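Local coordinates for M64R (Myxoma virus, PDB 5CZ3), which belongs to the C7 family of poxvirus host-range proteins and probably supports virus multiplication in different cell types, at residues C44-P55 and T85-E96. Sequence-based numbering, arbitrary orientation.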
loop_
_atom_site.group_PDB
_atom_site.type_symbol
_atom_site.label_atom_id
_atom_site.label_comp_id
_atom_site.label_asym_id
_atom_site.label_seq_id
_atom_site.Cartn_x
_atom_site.Cartn_y
_atom_site.Cartn_z
ATOM N N CYS A 44 2.945 -19.965 -9.757
ATOM C CA CYS A 44 3.823 -19.622 -8.646
ATOM C C CYS A 44 4.732 -18.467 -9.049
ATOM O O CYS A 44 5.467 -18.568 -10.030
ATOM C CB CYS A 44 4.652 -20.837 -8.232
ATOM S SG CYS A 44 3.665 -22.208 -7.586
ATOM N N LYS A 45 4.684 -17.367 -8.305
ATOM C CA LYS A 45 5.467 -16.194 -8.678
ATOM C C LYS A 45 5.882 -15.343 -7.485
ATOM O O LYS A 45 5.373 -15.507 -6.376
ATOM C CB LYS A 45 4.681 -15.327 -9.665
ATOM C CG LYS A 45 3.430 -14.701 -9.073
ATOM C CD LYS A 45 2.644 -13.926 -10.118
ATOM C CE LYS A 45 2.253 -14.816 -11.287
ATOM N NZ LYS A 45 1.415 -14.090 -12.280
ATOM N N TYR A 46 6.820 -14.435 -7.731
ATOM C CA TYR A 46 7.214 -13.443 -6.743
ATOM C C TYR A 46 6.512 -12.123 -7.036
ATOM O O TYR A 46 6.548 -11.633 -8.163
ATOM C CB TYR A 46 8.732 -13.244 -6.741
ATOM C CG TYR A 46 9.512 -14.375 -6.110
ATOM C CD1 TYR A 46 9.770 -14.389 -4.745
ATOM C CD2 TYR A 46 10.000 -15.423 -6.878
ATOM C CE1 TYR A 46 10.487 -15.416 -4.163
ATOM C CE2 TYR A 46 10.719 -16.456 -6.304
ATOM C CZ TYR A 46 10.959 -16.447 -4.945
ATOM O OH TYR A 46 11.674 -17.471 -4.367
ATOM N N ILE A 47 5.870 -11.554 -6.023
ATOM C CA ILE A 47 5.198 -10.272 -6.184
ATOM C C ILE A 47 5.942 -9.185 -5.420
ATOM O O ILE A 47 6.103 -9.266 -4.202
ATOM C CB ILE A 47 3.737 -10.335 -5.708
ATOM C CG1 ILE A 47 2.977 -11.412 -6.481
ATOM C CG2 ILE A 47 3.061 -8.985 -5.887
ATOM C CD1 ILE A 47 1.556 -11.605 -6.016
ATOM N N THR A 48 6.399 -8.170 -6.146
ATOM C CA THR A 48 7.181 -7.091 -5.556
ATOM C C THR A 48 6.319 -5.862 -5.286
ATOM O O THR A 48 5.674 -5.333 -6.192
ATOM C CB THR A 48 8.358 -6.687 -6.469
ATOM O OG1 THR A 48 9.159 -7.837 -6.764
ATOM C CG2 THR A 48 9.224 -5.634 -5.793
ATOM N N PHE A 49 6.306 -5.417 -4.034
ATOM C CA PHE A 49 5.607 -4.193 -3.658
ATOM C C PHE A 49 6.598 -3.077 -3.352
ATOM O O PHE A 49 7.534 -3.267 -2.578
ATOM C CB PHE A 49 4.714 -4.412 -2.436
ATOM C CG PHE A 49 3.622 -5.422 -2.641
ATOM C CD1 PHE A 49 3.864 -6.772 -2.456
ATOM C CD2 PHE A 49 2.346 -5.017 -2.993
ATOM C CE1 PHE A 49 2.859 -7.700 -2.634
ATOM C CE2 PHE A 49 1.337 -5.940 -3.174
ATOM C CZ PHE A 49 1.593 -7.283 -2.994
ATOM N N ILE A 50 6.390 -1.913 -3.956
ATOM C CA ILE A 50 7.125 -0.722 -3.554
ATOM C C ILE A 50 6.147 0.314 -3.017
ATOM O O ILE A 50 5.256 0.773 -3.732
ATOM C CB ILE A 50 7.950 -0.129 -4.712
ATOM C CG1 ILE A 50 9.165 -1.013 -4.991
ATOM C CG2 ILE A 50 8.406 1.283 -4.374
ATOM C CD1 ILE A 50 10.105 -0.456 -6.029
ATOM N N LEU A 51 6.304 0.659 -1.744
ATOM C CA LEU A 51 5.435 1.634 -1.098
ATOM C C LEU A 51 6.180 2.938 -0.874
ATOM O O LEU A 51 7.206 2.968 -0.194
ATOM C CB LEU A 51 4.904 1.102 0.238
ATOM C CG LEU A 51 4.071 -0.185 0.254
ATOM C CD1 LEU A 51 4.953 -1.425 0.289
ATOM C CD2 LEU A 51 3.105 -0.181 1.430
ATOM N N VAL A 52 5.665 4.018 -1.451
ATOM C CA VAL A 52 6.263 5.331 -1.259
ATOM C C VAL A 52 5.429 6.141 -0.276
ATOM O O VAL A 52 4.359 6.645 -0.617
ATOM C CB VAL A 52 6.394 6.094 -2.584
ATOM C CG1 VAL A 52 7.027 7.456 -2.346
ATOM C CG2 VAL A 52 7.211 5.281 -3.583
ATOM N N LEU A 53 5.927 6.254 0.951
ATOM C CA LEU A 53 5.207 6.937 2.017
ATOM C C LEU A 53 5.741 8.345 2.247
ATOM O O LEU A 53 6.951 8.550 2.354
ATOM C CB LEU A 53 5.293 6.129 3.314
ATOM C CG LEU A 53 4.659 6.749 4.561
ATOM C CD1 LEU A 53 3.149 6.852 4.403
ATOM C CD2 LEU A 53 5.018 5.949 5.806
ATOM N N GLU A 54 4.832 9.310 2.320
ATOM C CA GLU A 54 5.200 10.690 2.612
ATOM C C GLU A 54 4.436 11.190 3.830
ATOM O O GLU A 54 3.372 11.796 3.694
ATOM C CB GLU A 54 4.928 11.588 1.406
ATOM C CG GLU A 54 5.704 11.194 0.166
ATOM C CD GLU A 54 5.213 11.905 -1.077
ATOM O OE1 GLU A 54 4.808 13.082 -0.969
ATOM O OE2 GLU A 54 5.226 11.284 -2.161
ATOM N N PRO A 55 4.977 10.926 5.029
ATOM C CA PRO A 55 4.348 11.297 6.300
ATOM C C PRO A 55 4.103 12.795 6.424
ATOM O O PRO A 55 4.901 13.595 5.936
ATOM C CB PRO A 55 5.369 10.832 7.346
ATOM C CG PRO A 55 6.150 9.769 6.666
ATOM C CD PRO A 55 6.241 10.199 5.235
ATOM N N THR A 85 11.745 13.740 2.175
ATOM C CA THR A 85 10.331 13.796 2.522
ATOM C C THR A 85 9.659 12.428 2.471
ATOM O O THR A 85 8.631 12.210 3.112
ATOM C CB THR A 85 9.573 14.750 1.581
ATOM O OG1 THR A 85 9.942 14.472 0.223
ATOM C CG2 THR A 85 9.917 16.193 1.902
ATOM N N SER A 86 10.246 11.509 1.710
ATOM C CA SER A 86 9.625 10.214 1.457
ATOM C C SER A 86 10.320 9.057 2.163
ATOM O O SER A 86 11.544 9.023 2.278
ATOM C CB SER A 86 9.588 9.936 -0.047
ATOM O OG SER A 86 8.813 10.908 -0.725
ATOM N N LEU A 87 9.514 8.111 2.634
ATOM C CA LEU A 87 10.007 6.835 3.132
ATOM C C LEU A 87 9.671 5.763 2.101
ATOM O O LEU A 87 8.524 5.650 1.668
ATOM C CB LEU A 87 9.387 6.493 4.490
ATOM C CG LEU A 87 9.569 7.504 5.626
ATOM C CD1 LEU A 87 8.712 7.126 6.823
ATOM C CD2 LEU A 87 11.033 7.603 6.024
ATOM N N ILE A 88 10.668 4.981 1.703
ATOM C CA ILE A 88 10.480 4.017 0.626
ATOM C C ILE A 88 10.610 2.576 1.110
ATOM O O ILE A 88 11.704 2.111 1.426
ATOM C CB ILE A 88 11.482 4.264 -0.515
ATOM C CG1 ILE A 88 11.311 5.682 -1.061
ATOM C CG2 ILE A 88 11.292 3.240 -1.621
ATOM C CD1 ILE A 88 12.409 6.115 -2.003
ATOM N N TYR A 89 9.480 1.878 1.166
ATOM C CA TYR A 89 9.458 0.474 1.558
ATOM C C TYR A 89 9.460 -0.439 0.334
ATOM O O TYR A 89 8.916 -0.091 -0.715
ATOM C CB TYR A 89 8.229 0.168 2.419
ATOM C CG TYR A 89 8.188 0.866 3.761
ATOM C CD1 TYR A 89 7.681 2.154 3.883
ATOM C CD2 TYR A 89 8.634 0.228 4.911
ATOM C CE1 TYR A 89 7.630 2.789 5.111
ATOM C CE2 TYR A 89 8.587 0.854 6.142
ATOM C CZ TYR A 89 8.085 2.134 6.235
ATOM O OH TYR A 89 8.039 2.759 7.460
ATOM N N LYS A 90 10.069 -1.610 0.477
ATOM C CA LYS A 90 10.040 -2.618 -0.574
ATOM C C LYS A 90 9.894 -4.005 0.034
ATOM O O LYS A 90 10.701 -4.413 0.868
ATOM C CB LYS A 90 11.302 -2.552 -1.438
ATOM C CG LYS A 90 11.350 -3.613 -2.534
ATOM C CD LYS A 90 12.563 -3.437 -3.438
ATOM C CE LYS A 90 12.605 -4.509 -4.520
ATOM N NZ LYS A 90 13.746 -4.316 -5.460
ATOM N N VAL A 91 8.857 -4.727 -0.378
ATOM C CA VAL A 91 8.651 -6.080 0.113
ATOM C C VAL A 91 8.375 -7.032 -1.050
ATOM O O VAL A 91 7.702 -6.678 -2.018
ATOM C CB VAL A 91 7.496 -6.140 1.154
ATOM C CG1 VAL A 91 6.174 -5.726 0.537
ATOM C CG2 VAL A 91 7.391 -7.528 1.766
ATOM N N VAL A 92 8.933 -8.232 -0.959
ATOM C CA VAL A 92 8.722 -9.258 -1.967
ATOM C C VAL A 92 8.139 -10.504 -1.315
ATOM O O VAL A 92 8.712 -11.048 -0.372
ATOM C CB VAL A 92 10.030 -9.615 -2.698
ATOM C CG1 VAL A 92 9.815 -10.797 -3.629
ATOM C CG2 VAL A 92 10.557 -8.407 -3.467
ATOM N N ILE A 93 6.988 -10.943 -1.811
ATOM C CA ILE A 93 6.352 -12.147 -1.298
ATOM C C ILE A 93 6.366 -13.243 -2.351
ATOM O O ILE A 93 6.442 -12.968 -3.548
ATOM C CB ILE A 93 4.900 -11.887 -0.862
ATOM C CG1 ILE A 93 4.065 -11.409 -2.051
ATOM C CG2 ILE A 93 4.859 -10.869 0.264
ATOM C CD1 ILE A 93 2.599 -11.219 -1.732
ATOM N N TYR A 94 6.298 -14.487 -1.895
ATOM C CA TYR A 94 6.207 -15.620 -2.799
ATOM C C TYR A 94 4.865 -16.318 -2.627
ATOM O O TYR A 94 4.530 -16.768 -1.532
ATOM C CB TYR A 94 7.351 -16.603 -2.557
ATOM C CG TYR A 94 7.220 -17.876 -3.356
ATOM C CD1 TYR A 94 7.601 -17.923 -4.690
ATOM C CD2 TYR A 94 6.707 -19.030 -2.779
ATOM C CE1 TYR A 94 7.478 -19.086 -5.426
ATOM C CE2 TYR A 94 6.581 -20.192 -3.506
ATOM C CZ TYR A 94 6.967 -20.216 -4.828
ATOM O OH TYR A 94 6.844 -21.375 -5.558
ATOM N N VAL A 95 4.102 -16.408 -3.711
ATOM C CA VAL A 95 2.785 -17.030 -3.659
ATOM C C VAL A 95 2.667 -18.187 -4.644
ATOM O O VAL A 95 3.278 -18.175 -5.712
ATOM C CB VAL A 95 1.668 -16.008 -3.946
ATOM C CG1 VAL A 95 1.552 -15.014 -2.798
ATOM C CG2 VAL A 95 1.924 -15.289 -5.262
ATOM N N GLU A 96 1.879 -19.188 -4.267
ATOM C CA GLU A 96 1.650 -20.354 -5.112
ATOM C C GLU A 96 0.191 -20.408 -5.542
ATOM O O GLU A 96 -0.159 -21.068 -6.519
ATOM C CB GLU A 96 2.040 -21.637 -4.377
ATOM C CG GLU A 96 3.534 -21.768 -4.128
ATOM C CD GLU A 96 3.908 -23.055 -3.420
ATOM O OE1 GLU A 96 3.119 -23.528 -2.576
ATOM O OE2 GLU A 96 4.993 -23.596 -3.716
HETATM O O HOH W 1 7.966 11.107 -3.703
#
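Phe-49 and Val-91 form one of five hydrogen-bonded pairs that join strands 45-54 and 87-95, which run antiparallel, as a ladder. Ten backbone bonds hold the register from Lys-45/Val-95 to Leu-53/Leu-87; Phe-49 N to Val-91 O measures 2.8 Å and is nearly straight, with 174° at the hydrogen.

The tight side carries Ile-47, Phe-49, Leu-51, Leu-53, Leu-87, Tyr-89, Val-91, Ile-93 and Val-95. There the side chains of Phe-49 and Val-91 lie side by side, pointing the same way, with Phe-49 CB 3.6 Å from Val-91 CG1. Ile-93 holds CG1 between its backbone N and carbonyl carbon (chi1 61°), which brings this atom to 3.8 Å from Ile-47 CB; Ile-93 CD1 continues to the edge of the Phe-49 ring, 3.6 Å from Phe-49 CE1. Leu-39 of strand 34-40, in the other sheet, touches Ile-47, Phe-49 and Ile-93, so this face belongs to the core of the beta-sandwich.

The reverse face is exposed around Tyr-46, Val-92 and Tyr-94. The two tyrosine rings form an edge-to-face pair with planes at 53°: Tyr-94 CD1 sits over the centre of the Tyr-46 ring, 3.7 Å from Tyr-46 CZ. Beside it, Val-92 CG2 approaches Thr-48 OG1 and CG2, and the extended Lys-90 chain brings CE to 3.8 Å from Thr-48 CG2. Farther along, Ile-50 and Val-52 are buried again, touching Trp-151 and Arg-150 respectively, yet cross-strand packing is wider, Ile-50 CG2 to Ile-88 CG2 being 4.4 Å.

At the Glu-54 end, a water links Glu-54 OE2 with Ser-86 OG, while the carboxylate also makes a salt bridge to Arg-150. The chemistry is thus divided: main-chain bonds fix the pairing, apolar side chains, with the rings of Phe-49 and Tyr-89, pack into the sandwich interior, and the outer face grades from exposed Tyr-46, Val-92, Tyr-94 and Lys-90 to buried Ile-50, Val-52 and Ile-88.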